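Local coordinates for protein Nrps/pks (Streptomyces albus, PDB 4OPE) that probably catalyses the decarboxylative condensation that extends the growing acyl chain, as a ketosynthase domain of the AT-less type I polyketide synthase that makes oxazolomycin, at residues I9-V14 with A263-T268; A301-G306 with T336-P341; G318-I323 with P384-D389; E372-L377 with R397-W402. One frame throughout, in Å; residues are numbered along the deposited sequence.

Interaction 1 of 4, residues I9-V14 with A263-T268; sequences IVIVGV and AVVRST
The thiolase fold is built from two related halves, and here the two meet through strands 9-14 and 263-268, which run antiparallel in the middle of the mixed sheet. Their axes come within 4.7 Å and their directions differ by 148°, so the pairing is short and the strands soon splay apart. Two backbone hydrogen bonds hold it. Ile11 N gives a nearly straight bond, 3.0 Å long, to Ala263 O, meeting that oxygen almost along its C=O axis. Val265 N reaches Ile9 O, also at 3.0 Å, lying in the carbonyl plane but with a more bent N-H (152°). Between them Val10 and Val264 form a non-hydrogen-bonded pair, CA to CA 4.4 Å, with Val10 CA-H also leaning on Ala263 O. The sheet continues on both flanks, since Val10 pairs by backbone with Lys249 and Val264 with Glu434.

Ile9, Ile11, Ala263 and Val265 share one face. Helix 178-192 packs on Ile9 and Val265, and helix 356-370 on Ala263, which places this face against the central helix layer of the fold. Ile11 and Val265 cross there at about a right angle. Farther along, Arg266 and Ser267 form a classic beta bulge against strand 427-434. On the other face the two valines cross obliquely, each offering the methyl anti to its own carbonyl carbon, and Val10 CG1 lies 4.1 Å from Val264 CG2.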
# COMPACT_ATOMS: atom_id res chain seq x y z
N ILE A 9 -4.83 18.58 10.54
CA ILE A 9 -3.57 17.94 10.53
C ILE A 9 -2.56 18.92 10.04
O ILE A 9 -2.87 19.69 9.13
CB ILE A 9 -3.58 16.80 9.54
CG1 ILE A 9 -4.69 15.82 9.88
CG2 ILE A 9 -2.23 16.11 9.55
CD1 ILE A 9 -4.62 15.30 11.28
N VAL A 10 -1.35 18.88 10.60
CA VAL A 10 -0.23 19.70 10.16
C VAL A 10 1.03 18.89 9.97
O VAL A 10 1.15 17.78 10.49
CB VAL A 10 0.10 20.80 11.17
CG1 VAL A 10 -1.11 21.73 11.36
CG2 VAL A 10 0.55 20.21 12.50
N ILE A 11 1.94 19.44 9.19
CA ILE A 11 3.21 18.84 8.94
C ILE A 11 4.21 19.56 9.83
O ILE A 11 4.38 20.78 9.76
CB ILE A 11 3.65 19.07 7.48
CG1 ILE A 11 2.79 18.26 6.51
CG2 ILE A 11 5.14 18.71 7.27
CD1 ILE A 11 3.10 18.59 5.06
N VAL A 12 4.95 18.80 10.60
CA VAL A 12 5.89 19.40 11.51
C VAL A 12 7.33 19.03 11.24
O VAL A 12 8.17 19.35 12.01
CB VAL A 12 5.58 19.03 12.95
CG1 VAL A 12 4.15 19.38 13.28
CG2 VAL A 12 5.86 17.54 13.21
N GLY A 13 7.62 18.33 10.16
CA GLY A 13 9.03 18.12 9.78
C GLY A 13 9.10 17.48 8.42
O GLY A 13 8.16 16.87 8.00
N VAL A 14 10.21 17.61 7.76
CA VAL A 14 10.38 17.00 6.43
C VAL A 14 11.83 16.67 6.23
O VAL A 14 12.71 17.36 6.74
CB VAL A 14 9.87 17.96 5.30
CG1 VAL A 14 10.49 19.38 5.41
CG2 VAL A 14 10.05 17.37 3.89
N ALA A 263 3.29 23.57 7.57
CA ALA A 263 2.14 23.74 6.70
C ALA A 263 0.95 23.06 7.34
O ALA A 263 1.07 22.06 8.05
CB ALA A 263 2.40 23.15 5.32
N VAL A 264 -0.22 23.60 7.06
CA VAL A 264 -1.46 22.98 7.45
C VAL A 264 -1.96 22.24 6.24
O VAL A 264 -2.06 22.83 5.14
CB VAL A 264 -2.50 24.06 7.79
CG1 VAL A 264 -3.84 23.43 8.10
CG2 VAL A 264 -2.01 24.91 8.94
N VAL A 265 -2.30 20.98 6.46
CA VAL A 265 -2.88 20.17 5.42
C VAL A 265 -4.38 20.42 5.34
O VAL A 265 -5.15 19.80 6.05
CB VAL A 265 -2.61 18.71 5.71
CG1 VAL A 265 -3.27 17.81 4.64
CG2 VAL A 265 -1.10 18.51 5.73
N ARG A 266 -4.78 21.34 4.47
CA ARG A 266 -6.18 21.72 4.38
C ARG A 266 -7.08 20.59 3.88
O ARG A 266 -8.15 20.38 4.40
CB ARG A 266 -6.34 22.98 3.51
CG ARG A 266 -5.84 24.28 4.19
CD ARG A 266 -6.91 25.01 5.02
NE ARG A 266 -7.99 25.55 4.17
CZ ARG A 266 -7.95 26.70 3.48
NH1 ARG A 266 -6.88 27.48 3.54
NH2 ARG A 266 -8.99 27.08 2.73
N SER A 267 -6.62 19.85 2.87
CA SER A 267 -7.33 18.69 2.36
C SER A 267 -6.43 17.73 1.55
O SER A 267 -5.34 18.10 1.05
CB SER A 267 -8.52 19.12 1.48
OG SER A 267 -8.10 19.53 0.17
N THR A 268 -6.90 16.49 1.46
CA THR A 268 -6.33 15.51 0.55
C THR A 268 -7.42 14.72 -0.16
O THR A 268 -8.50 14.52 0.39
CB THR A 268 -5.36 14.50 1.22
OG1 THR A 268 -6.08 13.71 2.17
CG2 THR A 268 -4.25 15.22 1.91

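Interaction 2 of 4, residues A301-G306 with T336-P341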
# COMPACT_ATOMS: atom_id res chain seq x y z
N ALA A 301 -11.40 28.47 -2.59
CA ALA A 301 -11.80 28.86 -3.91
C ALA A 301 -10.56 29.00 -4.71
O ALA A 301 -9.52 29.41 -4.17
CB ALA A 301 -12.51 30.20 -3.86
N PRO A 302 -10.64 28.71 -6.00
CA PRO A 302 -9.52 28.93 -6.88
C PRO A 302 -8.92 30.32 -6.74
O PRO A 302 -7.74 30.50 -6.92
CB PRO A 302 -10.13 28.73 -8.26
CG PRO A 302 -11.17 27.70 -8.05
CD PRO A 302 -11.64 27.82 -6.62
N ALA A 303 -9.73 31.30 -6.44
CA ALA A 303 -9.22 32.67 -6.34
C ALA A 303 -8.19 32.83 -5.19
O ALA A 303 -7.34 33.72 -5.21
CB ALA A 303 -10.39 33.64 -6.15
N ASP A 304 -8.31 31.96 -4.20
CA ASP A 304 -7.44 31.99 -3.04
C ASP A 304 -6.21 31.12 -3.20
O ASP A 304 -5.44 31.05 -2.29
CB ASP A 304 -8.19 31.49 -1.79
CG ASP A 304 -9.48 32.25 -1.51
OD1 ASP A 304 -9.54 33.47 -1.80
OD2 ASP A 304 -10.42 31.60 -0.98
N LEU A 305 -6.05 30.43 -4.32
CA LEU A 305 -4.95 29.50 -4.46
C LEU A 305 -3.69 30.21 -4.90
O LEU A 305 -3.70 30.87 -5.90
CB LEU A 305 -5.34 28.50 -5.50
CG LEU A 305 -4.47 27.29 -5.68
CD1 LEU A 305 -4.29 26.55 -4.37
CD2 LEU A 305 -5.18 26.41 -6.67
N GLY A 306 -2.62 30.09 -4.15
CA GLY A 306 -1.36 30.80 -4.46
C GLY A 306 -0.40 30.17 -5.44
O GLY A 306 0.40 30.87 -6.06
N THR A 336 -12.42 35.66 -12.23
CA THR A 336 -12.09 36.93 -12.87
C THR A 336 -10.93 37.60 -12.15
O THR A 336 -10.94 37.76 -10.93
CB THR A 336 -13.33 37.86 -12.97
OG1 THR A 336 -14.49 37.10 -13.35
CG2 THR A 336 -13.08 38.95 -14.01
N GLY A 337 -9.90 37.96 -12.91
CA GLY A 337 -8.70 38.57 -12.34
C GLY A 337 -7.86 37.61 -11.51
O GLY A 337 -7.00 38.03 -10.73
N VAL A 338 -8.10 36.31 -11.68
CA VAL A 338 -7.35 35.31 -10.96
C VAL A 338 -6.15 34.90 -11.78
O VAL A 338 -6.24 34.68 -12.98
CB VAL A 338 -8.21 34.08 -10.63
CG1 VAL A 338 -7.35 32.99 -10.01
CG2 VAL A 338 -9.35 34.48 -9.69
N ARG A 339 -5.02 34.79 -11.12
CA ARG A 339 -3.79 34.47 -11.80
C ARG A 339 -2.93 33.61 -10.89
O ARG A 339 -2.53 34.05 -9.82
CB ARG A 339 -3.10 35.75 -12.19
CG ARG A 339 -1.89 35.53 -13.06
CD ARG A 339 -0.66 36.02 -12.32
NE ARG A 339 0.50 36.11 -13.21
CZ ARG A 339 1.68 35.52 -13.01
NH1 ARG A 339 1.90 34.78 -11.91
NH2 ARG A 339 2.65 35.67 -13.91
N ILE A 340 -2.70 32.37 -11.30
CA ILE A 340 -2.12 31.36 -10.45
C ILE A 340 -0.85 30.82 -11.07
O ILE A 340 -0.88 30.30 -12.18
CB ILE A 340 -3.04 30.18 -10.29
CG1 ILE A 340 -4.33 30.62 -9.64
CG2 ILE A 340 -2.35 29.12 -9.45
CD1 ILE A 340 -5.42 29.59 -9.73
N PRO A 341 0.28 30.97 -10.36
CA PRO A 341 1.51 30.42 -10.91
C PRO A 341 1.56 28.92 -10.77
O PRO A 341 1.09 28.36 -9.79
CB PRO A 341 2.62 31.09 -10.10
CG PRO A 341 1.93 31.71 -8.95
CD PRO A 341 0.54 32.02 -9.39
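Thr416 OG1 is the best-held polar atom, gripped by two hydrogen bonds to segment 301-306, one with Asp304 O and one with Gly306 N. Pro302 O has one, from Leu305 N 3.1 Å away, which belongs to the 3-10 turn at 302-304, and two methyl groups flank it. These come from across the contact: Ile340 CD1 lies 3.8 Å from Pro302 O, and Val338 CG1 stands slightly farther off. The preceding turn is closed by Asp304 N on Ala301 O.

No hydrogen bond joins the two segments directly. Val338 points both branches at the turn, with CG1 anti to its own backbone N (chi1 174°). Its CG2, beside that N, meets Ala303 CB at 3.8 Å. Ile340 sets CG1 beside its backbone N and extends beyond it (chi2 166°). Its side chain therefore passes Leu305 O, 3.8 Å from CG1, before CD1 arrives at the turn. The ring of Pro341 finishes the row, with CG 3.4 Å from Gly306 O.

The contact ties the loop after helix 284-298 to strand 340-343, the second strand of a beta-alpha-beta crossover formed with strand 308-309 and helix 318-329. Arg405 bridges the segments, NE bonding Ala303 O and NH2 bonding Arg339 O.

Aliphatic carbons thus lie against carbonyl oxygens, so the direct fit rests on shape, and directional bonding is supplied by the turns, by neighbouring side chains and by the backbone of adjacent strands.

Interaction 3 of 4, residues G318-I323 with P384-D389; sequences GDPVEI and PHLDLD
This is an apolar helix-to-loop contact, in which the first turns of helix 318-329 are packed by the loop that leads into the edge strand 393-395. Leu386 carries it. Its CG lies beside the backbone N, anti to the carbonyl carbon (chi1 -52°), and with chi2 near 169° the CD2 methyl is driven against the helix. CD2 comes over the start of Pro320, 3.5 Å from Pro320 N and 4.0 Å from Pro320 CD, with the leucine crossing the proline ring at about a right angle. The same methyl also touches the next turn, where Ile323 CG1 lies 3.9 Å from Leu386 CD2.

Ile323 meets both leucines, Leu386 with CG1 and Leu388 with CD1. Both its chi1 and chi2 are near -57°, and the resulting bend carries CD1 to Leu388 CD2, 3.9 Å away, again crossing at about a right angle. Between the leucines Asp387 has positive phi and psi, and a 3-10 segment begins at Leu388. On the outer side His385 is exposed, and Pro384 CG packs over the centre of its imidazole face.

The polar groups of the helix start look elsewhere. Asp319 OD1 accepts from Gly314 N and OD2 from Phe230 N, while Glu322 OE2 accepts from His311 N and OE1 from Gly312 N.

The chemistry is thus divided: the side chains meet through hydrocarbon, the loop carbonyls only brush helix carbons, and no hydrogen bond crosses, whereas the buried carboxylates are satisfied by backbone N-H groups, consistent with their staying ionised, more so for Asp319 at the helix N-terminus.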
# COMPACT_ATOMS: atom_id res chain seq x y z
N GLY A 318 -0.00 14.08 -21.90
CA GLY A 318 -0.35 14.31 -20.53
C GLY A 318 -0.46 15.75 -20.10
O GLY A 318 -1.30 16.06 -19.25
N ASP A 319 0.41 16.63 -20.64
CA ASP A 319 0.47 18.00 -20.18
C ASP A 319 -0.80 18.76 -20.53
O ASP A 319 -1.37 19.39 -19.68
CB ASP A 319 1.73 18.69 -20.69
CG ASP A 319 3.00 18.37 -19.84
OD1 ASP A 319 2.94 17.56 -18.85
OD2 ASP A 319 4.07 18.93 -20.17
N PRO A 320 -1.28 18.68 -21.77
CA PRO A 320 -2.58 19.28 -22.10
C PRO A 320 -3.73 18.69 -21.33
O PRO A 320 -4.73 19.37 -21.08
CB PRO A 320 -2.78 18.93 -23.59
CG PRO A 320 -1.41 18.69 -24.11
CD PRO A 320 -0.64 18.10 -22.96
N VAL A 321 -3.64 17.40 -21.02
CA VAL A 321 -4.68 16.77 -20.23
C VAL A 321 -4.72 17.34 -18.83
O VAL A 321 -5.79 17.56 -18.29
CB VAL A 321 -4.50 15.24 -20.21
CG1 VAL A 321 -5.32 14.57 -19.11
CG2 VAL A 321 -4.88 14.68 -21.57
N GLU A 322 -3.56 17.61 -18.24
CA GLU A 322 -3.51 18.18 -16.90
C GLU A 322 -4.17 19.56 -16.88
O GLU A 322 -4.95 19.89 -15.99
CB GLU A 322 -2.09 18.27 -16.39
CG GLU A 322 -1.99 18.78 -14.97
CD GLU A 322 -0.65 18.48 -14.25
OE1 GLU A 322 0.35 18.09 -14.91
OE2 GLU A 322 -0.62 18.64 -12.99
N ILE A 323 -3.91 20.34 -17.91
CA ILE A 323 -4.53 21.64 -17.96
C ILE A 323 -6.05 21.55 -18.13
O ILE A 323 -6.82 22.29 -17.51
CB ILE A 323 -3.90 22.52 -19.03
CG1 ILE A 323 -2.40 22.66 -18.81
CG2 ILE A 323 -4.51 23.89 -18.98
CD1 ILE A 323 -2.02 23.23 -17.44
N PRO A 384 2.46 24.83 -27.10
CA PRO A 384 1.44 25.65 -27.74
C PRO A 384 0.08 25.02 -27.74
O PRO A 384 -0.87 25.73 -28.02
CB PRO A 384 1.93 25.78 -29.17
CG PRO A 384 2.70 24.55 -29.40
CD PRO A 384 3.32 24.17 -28.09
N HIS A 385 -0.03 23.73 -27.43
CA HIS A 385 -1.35 23.06 -27.41
C HIS A 385 -2.08 23.11 -26.06
O HIS A 385 -3.09 22.43 -25.91
CB HIS A 385 -1.22 21.60 -27.82
CG HIS A 385 -0.40 21.41 -29.04
ND1 HIS A 385 0.77 20.67 -29.04
CD2 HIS A 385 -0.55 21.88 -30.30
CE1 HIS A 385 1.31 20.69 -30.25
NE2 HIS A 385 0.54 21.43 -31.03
N LEU A 386 -1.57 23.85 -25.09
CA LEU A 386 -2.22 23.92 -23.76
C LEU A 386 -3.24 25.02 -23.69
O LEU A 386 -4.23 24.92 -22.92
CB LEU A 386 -1.23 24.24 -22.67
CG LEU A 386 0.02 23.40 -22.56
CD1 LEU A 386 0.96 24.09 -21.60
CD2 LEU A 386 -0.34 21.99 -22.11
N ASP A 387 -2.93 26.11 -24.42
CA ASP A 387 -3.73 27.32 -24.43
C ASP A 387 -3.86 27.94 -23.04
O ASP A 387 -4.95 28.35 -22.63
CB ASP A 387 -5.12 27.04 -25.04
CG ASP A 387 -5.85 28.32 -25.49
OD1 ASP A 387 -5.17 29.28 -25.94
OD2 ASP A 387 -7.10 28.34 -25.37
N LEU A 388 -2.74 28.02 -22.32
CA LEU A 388 -2.71 28.52 -20.94
C LEU A 388 -3.34 29.88 -20.72
O LEU A 388 -3.90 30.15 -19.66
CB LEU A 388 -1.28 28.65 -20.48
CG LEU A 388 -0.68 27.41 -19.82
CD1 LEU A 388 0.68 27.79 -19.28
CD2 LEU A 388 -1.57 26.88 -18.71
N ASP A 389 -3.25 30.72 -21.74
CA ASP A 389 -3.54 32.14 -21.63
C ASP A 389 -5.03 32.34 -21.46
O ASP A 389 -5.47 33.33 -20.86
CB ASP A 389 -3.00 32.85 -22.87
CG ASP A 389 -1.68 32.22 -23.39
OD1 ASP A 389 -1.73 31.08 -23.93
OD2 ASP A 389 -0.60 32.85 -23.22

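Interaction 4 of 4, residues E372-L377 with R397-W402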
# COMPACT_ATOMS: atom_id res chain seq x y z
N GLU A 372 9.29 32.31 -1.65
CA GLU A 372 9.77 32.51 -2.98
C GLU A 372 9.16 31.47 -3.86
O GLU A 372 8.88 30.38 -3.42
CB GLU A 372 11.30 32.40 -3.06
CG GLU A 372 12.02 33.55 -2.43
CD GLU A 372 13.52 33.51 -2.63
OE1 GLU A 372 14.17 32.47 -2.44
OE2 GLU A 372 14.10 34.57 -2.95
N LEU A 373 8.95 31.84 -5.12
CA LEU A 373 8.58 30.90 -6.16
C LEU A 373 9.77 30.68 -7.05
O LEU A 373 10.32 31.63 -7.57
CB LEU A 373 7.44 31.40 -7.01
CG LEU A 373 6.21 31.72 -6.19
CD1 LEU A 373 5.27 32.53 -7.04
CD2 LEU A 373 5.56 30.46 -5.66
N VAL A 374 10.12 29.42 -7.24
CA VAL A 374 11.32 29.06 -7.98
C VAL A 374 11.02 28.74 -9.44
O VAL A 374 9.90 28.41 -9.77
CB VAL A 374 12.00 27.88 -7.33
CG1 VAL A 374 12.28 28.20 -5.87
CG2 VAL A 374 11.12 26.63 -7.46
N PRO A 375 12.03 28.85 -10.31
CA PRO A 375 11.91 28.50 -11.71
C PRO A 375 11.50 27.05 -11.95
O PRO A 375 12.08 26.12 -11.35
CB PRO A 375 13.34 28.64 -12.26
CG PRO A 375 14.13 29.29 -11.23
CD PRO A 375 13.43 29.12 -9.92
N SER A 376 10.54 26.89 -12.86
CA SER A 376 10.27 25.64 -13.56
C SER A 376 11.05 25.64 -14.90
O SER A 376 10.95 26.57 -15.63
CB SER A 376 8.77 25.51 -13.83
OG SER A 376 8.36 24.18 -13.78
N LEU A 377 11.81 24.59 -15.20
CA LEU A 377 12.76 24.60 -16.29
C LEU A 377 12.18 24.10 -17.59
O LEU A 377 11.06 23.55 -17.62
CB LEU A 377 13.98 23.74 -15.93
CG LEU A 377 15.00 24.34 -14.95
CD1 LEU A 377 14.34 24.70 -13.67
CD2 LEU A 377 16.08 23.36 -14.59
N ARG A 397 8.65 30.74 -14.51
CA ARG A 397 9.93 30.48 -15.11
C ARG A 397 11.04 31.20 -14.44
O ARG A 397 12.19 30.94 -14.75
CB ARG A 397 9.91 30.93 -16.56
CG ARG A 397 8.86 30.25 -17.42
CD ARG A 397 9.14 30.55 -18.89
NE ARG A 397 8.17 31.49 -19.40
CZ ARG A 397 7.38 31.30 -20.42
NH1 ARG A 397 7.44 30.18 -21.13
NH2 ARG A 397 6.52 32.25 -20.75
N ASP A 398 10.73 32.12 -13.54
CA ASP A 398 11.78 32.90 -12.89
C ASP A 398 11.68 32.85 -11.38
O ASP A 398 10.59 32.76 -10.83
CB ASP A 398 11.70 34.35 -13.36
CG ASP A 398 12.20 34.53 -14.78
OD1 ASP A 398 13.30 33.99 -15.08
OD2 ASP A 398 11.51 35.21 -15.58
N LEU A 399 12.83 32.89 -10.70
CA LEU A 399 12.85 33.09 -9.27
C LEU A 399 12.11 34.39 -8.95
O LEU A 399 12.31 35.42 -9.62
CB LEU A 399 14.28 33.17 -8.78
CG LEU A 399 14.37 33.40 -7.27
CD1 LEU A 399 13.78 32.19 -6.55
CD2 LEU A 399 15.79 33.69 -6.81
N ALA A 400 11.24 34.37 -7.96
CA ALA A 400 10.51 35.57 -7.65
C ALA A 400 9.87 35.48 -6.28
O ALA A 400 9.62 34.39 -5.77
CB ALA A 400 9.47 35.87 -8.73
N PRO A 401 9.65 36.64 -5.66
CA PRO A 401 9.14 36.58 -4.28
C PRO A 401 7.74 36.06 -4.34
O PRO A 401 7.07 36.26 -5.31
CB PRO A 401 9.14 38.05 -3.84
CG PRO A 401 10.03 38.74 -4.81
CD PRO A 401 9.87 38.02 -6.11
N TRP A 402 7.32 35.36 -3.31
CA TRP A 402 5.99 34.81 -3.29
C TRP A 402 5.12 35.78 -2.53
O TRP A 402 4.95 35.69 -1.33
CB TRP A 402 5.97 33.42 -2.63
CG TRP A 402 4.67 32.74 -2.74
CD1 TRP A 402 3.47 33.29 -3.13
CD2 TRP A 402 4.39 31.38 -2.41
NE1 TRP A 402 2.48 32.35 -3.08
CE2 TRP A 402 3.02 31.17 -2.64
CE3 TRP A 402 5.16 30.32 -1.96
CZ2 TRP A 402 2.41 29.95 -2.41
CZ3 TRP A 402 4.54 29.11 -1.74
CH2 TRP A 402 3.18 28.93 -1.97
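Leu373 and Ala400 form the hydrogen-bonded pair of a small two-stranded antiparallel sheet, 372-373 with 400-401, which joins the chain just after helix 356-370 to the chain that follows strand 393-395. Leu373 N gives Ala400 O a 2.7 Å bond, nearly along the C=O axis. In return Ala400 N reaches Leu373 O at 2.9 Å, more bent at the hydrogen (142°) and in the carbonyl plane. The neighbouring Glu372 and Pro401 are a non-hydrogen-bonded pair, and Leu399 CA-H makes a further contact with Leu373 O.

Beyond the backbone, Leu373 lays CD2 over one face of the Trp402 indole, 3.9 Å from the centroid of the five-membered ring, a CH-pi contact, with the two side chains crossing at about a right angle. Trp402 CG is anti to its backbone N (chi1 -173°), which turns the ring toward segment 372-377. Downstream, the ring of Pro375 rides on the chain of 397-399, its CB 3.6 Å from Arg397 O.

A second shell surrounds these groups. Trp402 makes a cation-pi contact with Arg415 and meets the ring of Phe368. Glu372 OE2 forms a salt bridge with Arg32 of helix 24-33, and its other oxygen, OE1, lies 4.1 Å from Leu399 CD1.

How the interactions relate
All four contacts lie within the ketosynthase region, and their chemistry follows the elements that meet: strand pairs share backbone bonds, and the loop contacts rest on apolar packing. Interaction 1, wholly buried, joins the two halves through branched aliphatic side chains as well. Interactions 2 and 3 are also largely buried, though their centres lie about 27 and 28 Å from the chain centre; their elements, strand 340-343 and helix 318-329, are consecutive in the chain. Interactions 1 and 2 reach the same large sheet. Interaction 4, partly exposed, pairs strands in a separate small sheet and adds an aromatic contact. It touches interaction 2, with Pro341 CG 3.9 Å from Leu373 CD1, whereas interaction 3 touches none of the others.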